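PDB 5A0N: protein F2 like fibronectin-binding protein, which probably attaches the pneumococcus covalently to host surfaces, acting as a surface adhesin through the internal thioester of its N-terminal thioester domain. Local coordinates for residues K118-I123 with Y184-P189. Sequence-based numbering, arbitrary orientation. Where two conformers were deposited one is given.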
ATOM      1  N   LYS A 118      -4.780  -5.886  10.237  1.00  8.52           N
ATOM      2  CA  LYS A 118      -5.153  -6.684  11.411  1.00  9.74           C
ATOM      3  C   LYS A 118      -3.992  -6.944  12.370  1.00 10.03           C
ATOM      4  O   LYS A 118      -4.211  -7.173  13.558  1.00 12.34           O
ATOM      5  CB  LYS A 118      -5.812  -8.010  10.945  1.00 12.33           C
ATOM      6  CG  LYS A 118      -6.302  -8.938  12.072  1.00 16.32           C
ATOM      7  CD  LYS A 118      -7.318  -8.297  13.014  1.00 23.22           C
ATOM      8  N   ASP A 119      -2.780  -6.999  11.860  1.00  9.80           N
ATOM      9  CA  ASP A 119      -1.582  -7.260  12.681  1.00 10.01           C
ATOM     10  C   ASP A 119      -1.748  -8.528  13.529  1.00 10.19           C
ATOM     11  O   ASP A 119      -1.702  -8.494  14.770  1.00 11.32           O
ATOM     12  CB  ASP A 119      -1.273  -6.026  13.530  1.00 10.18           C
ATOM     13  CG  ASP A 119       0.103  -6.053  14.177  1.00 11.50           C
ATOM     14  OD1 ASP A 119       0.934  -6.898  13.813  1.00 10.98           O
ATOM     15  OD2 ASP A 119       0.336  -5.204  15.052  1.00 12.92           O
ATOM     16  N   PRO A 120      -1.898  -9.692  12.857  1.00 10.11           N
ATOM     17  CA  PRO A 120      -2.192 -10.959  13.564  1.00 11.69           C
ATOM     18  C   PRO A 120      -1.117 -11.357  14.546  1.00 11.62           C
ATOM     19  O   PRO A 120      -1.420 -12.093  15.478  1.00 15.47           O
ATOM     20  CB  PRO A 120      -2.296 -11.992  12.406  1.00 14.20           C
ATOM     21  CG  PRO A 120      -1.527 -11.387  11.293  1.00 12.43           C
ATOM     22  CD  PRO A 120      -1.792  -9.903  11.400  1.00 10.44           C
ATOM     23  N   THR A 121       0.127 -10.932  14.338  1.00 10.40           N
ATOM     24  CA  THR A 121       1.229 -11.318  15.235  1.00 11.46           C
ATOM     25  C   THR A 121       1.667 -10.174  16.153  1.00 11.71           C
ATOM     26  O   THR A 121       2.698 -10.261  16.811  1.00 13.78           O
ATOM     27  CB  THR A 121       2.433 -11.895  14.455  1.00 11.76           C
ATOM     28  OG1 THR A 121       3.006 -10.871  13.632  1.00 11.13           O
ATOM     29  CG2 THR A 121       1.998 -13.093  13.586  1.00 13.80           C
ATOM     30  N   ASP A 122       0.874  -9.098  16.227  1.00 11.87           N
ATOM     31  CA  ASP A 122       1.119  -8.026  17.200  1.00 12.48           C
ATOM     32  C   ASP A 122       2.526  -7.421  17.046  1.00 11.82           C
ATOM     33  O   ASP A 122       3.251  -7.198  18.018  1.00 13.43           O
ATOM     34  CB  ASP A 122       0.864  -8.504  18.633  1.00 15.27           C
ATOM     35  CG  ASP A 122      -0.569  -8.345  19.039  1.00 23.03           C
ATOM     36  OD1 ASP A 122      -1.141  -7.279  18.746  1.00 24.13           O
ATOM     37  OD2 ASP A 122      -1.096  -9.278  19.654  1.00 34.22           O
ATOM     38  N   ILE A 123       2.859  -7.079  15.813  1.00  9.92           N
ATOM     39  CA  ILE A 123       4.097  -6.376  15.529  1.00 10.35           C
ATOM     40  C   ILE A 123       4.054  -4.974  16.108  1.00 10.29           C
ATOM     41  O   ILE A 123       5.058  -4.484  16.640  1.00 11.32           O
ATOM     42  CB  ILE A 123       4.382  -6.366  14.021  1.00  9.61           C
ATOM     43  CG1 ILE A 123       4.592  -7.819  13.557  1.00 10.10           C
ATOM     44  CG2 ILE A 123       5.557  -5.470  13.684  1.00 11.30           C
ATOM     45  CD1 ILE A 123       4.689  -7.987  12.071  1.00 12.44           C
ATOM     46  N   TYR A 184       4.839 -15.722   7.110  0.50  8.36           N
ATOM     47  CA  TYR A 184       4.177 -16.957   6.723  0.50  9.38           C
ATOM     48  C   TYR A 184       3.550 -17.664   7.925  0.50  9.56           C
ATOM     49  O   TYR A 184       2.944 -18.722   7.777  0.50 12.96           O
ATOM     50  CB  TYR A 184       5.198 -17.848   6.014  0.50 10.47           C
ATOM     51  CG  TYR A 184       5.814 -17.201   4.790  0.50 10.76           C
ATOM     52  CD1 TYR A 184       5.025 -16.878   3.691  0.50 11.83           C
ATOM     53  CD2 TYR A 184       7.176 -16.895   4.727  0.50 12.46           C
ATOM     54  CE1 TYR A 184       5.558 -16.291   2.558  0.50 12.52           C
ATOM     55  CE2 TYR A 184       7.717 -16.287   3.588  0.50 12.28           C
ATOM     56  CZ  TYR A 184       6.899 -15.994   2.503  0.50 13.68           C
ATOM     57  OH  TYR A 184       7.403 -15.415   1.350  0.50 16.65           O
ATOM     58  N   ASN A 185       3.618 -17.063   9.117  0.50  9.42           N
ATOM     59  CA  ASN A 185       3.231 -17.751  10.356  0.50 11.45           C
ATOM     60  C   ASN A 185       1.807 -17.358  10.839  0.50 11.49           C
ATOM     61  O   ASN A 185       1.597 -17.043  12.011  0.50 18.03           O
ATOM     62  CB  ASN A 185       4.304 -17.532  11.451  0.50 11.54           C
ATOM     63  CG  ASN A 185       5.596 -18.304  11.176  0.50 12.71           C
ATOM     64  OD1 ASN A 185       5.566 -19.335  10.518  0.50 16.67           O
ATOM     65  ND2 ASN A 185       6.718 -17.828  11.711  0.50 14.77           N
ATOM     66  N   PHE A 186       0.843 -17.379   9.912  1.00 10.73           N
ATOM     67  CA  PHE A 186      -0.569 -17.164  10.197  1.00 11.80           C
ATOM     68  C   PHE A 186      -1.358 -17.547   8.944  1.00 12.32           C
ATOM     69  O   PHE A 186      -0.819 -17.585   7.836  1.00 12.69           O
ATOM     70  CB  PHE A 186      -0.877 -15.725  10.645  1.00 11.52           C
ATOM     71  CG  PHE A 186      -0.489 -14.684   9.638  1.00 10.24           C
ATOM     72  CD1 PHE A 186      -1.384 -14.278   8.649  1.00 11.28           C
ATOM     73  CD2 PHE A 186       0.781 -14.105   9.675  1.00 10.84           C
ATOM     74  CE1 PHE A 186      -0.993 -13.318   7.713  1.00 11.63           C
ATOM     75  CE2 PHE A 186       1.146 -13.154   8.753  1.00 11.09           C
ATOM     76  CZ  PHE A 186       0.276 -12.779   7.770  1.00 10.77           C
ATOM     77  N   THR A 187      -2.655 -17.765   9.122  1.00 13.77           N
ATOM     78  CA  THR A 187      -3.543 -18.015   8.008  1.00 15.33           C
ATOM     79  C   THR A 187      -4.291 -16.725   7.691  1.00 12.68           C
ATOM     80  O   THR A 187      -4.776 -16.040   8.588  1.00 15.53           O
ATOM     81  CB  THR A 187      -4.522 -19.128   8.361  1.00 18.00           C
ATOM     82  OG1 THR A 187      -3.776 -20.331   8.543  1.00 25.63           O
ATOM     83  CG2 THR A 187      -5.575 -19.344   7.277  1.00 19.02           C
ATOM     84  N   VAL A 188      -4.375 -16.386   6.411  1.00 12.11           N
ATOM     85  CA  VAL A 188      -5.123 -15.219   5.965  1.00 11.49           C
ATOM     86  C   VAL A 188      -6.581 -15.648   5.793  1.00 11.55           C
ATOM     87  O   VAL A 188      -6.857 -16.582   5.049  1.00 13.14           O
ATOM     88  CB  VAL A 188      -4.599 -14.677   4.621  1.00 11.79           C
ATOM     89  CG1 VAL A 188      -5.433 -13.496   4.140  1.00 12.41           C
ATOM     90  CG2 VAL A 188      -3.130 -14.287   4.721  1.00 13.94           C
ATOM     91  N   PRO A 189      -7.533 -14.959   6.449  1.00 11.24           N
ATOM     92  CA  PRO A 189      -8.942 -15.349   6.396  1.00 12.06           C
ATOM     93  C   PRO A 189      -9.653 -14.753   5.171  1.00 11.15           C
ATOM     94  O   PRO A 189     -10.497 -13.852   5.280  1.00 11.25           O
ATOM     95  CB  PRO A 189      -9.496 -14.801   7.714  1.00 13.74           C
ATOM     96  CG  PRO A 189      -8.713 -13.530   7.901  1.00 12.45           C
ATOM     97  CD  PRO A 189      -7.322 -13.888   7.446  1.00 12.49           C
TER
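Pro120 sets its ring against the phenyl group of Phe186 in a CH-pi contact. The touching atom is Pro120 CG, which stands over the middle of one face, 3.8 Å from the centroid of the Phe186 ring and 8° off its normal. With Phe186 CG between its backbone N and carbonyl carbon (chi1 59°) and the ring turned by a chi2 of 89°, a face meets the proline. Looser apolar packing comes from the methyl of Thr121, whose CG2 approaches Phe186 CD2 obliquely at 4.2 Å.

Hydrogen bonds hold the 118-123 loop in shape and tie it to the helices beside it. Residues 119-122 form a type I beta turn, closed by Asp122 N to Asp119 O at 3.0 Å. The Asp119 carboxylate reaches past the turn to the start of the next helix: OD1 accepts Ile123 N at 2.8 Å on its syn side, and OD2 takes the amide of Val124. Thr121 OG1 is hydrogen-bonded to Asp182 OD2, at the end of helix 170-182.

This small surface contact joins the link between helices 105-118 and 123-128 to the loop running from helix 170-182 to strand 193-200. Helix 105-118 also meets Phe186 directly, through Met115 and a cation-pi contact from Arg111.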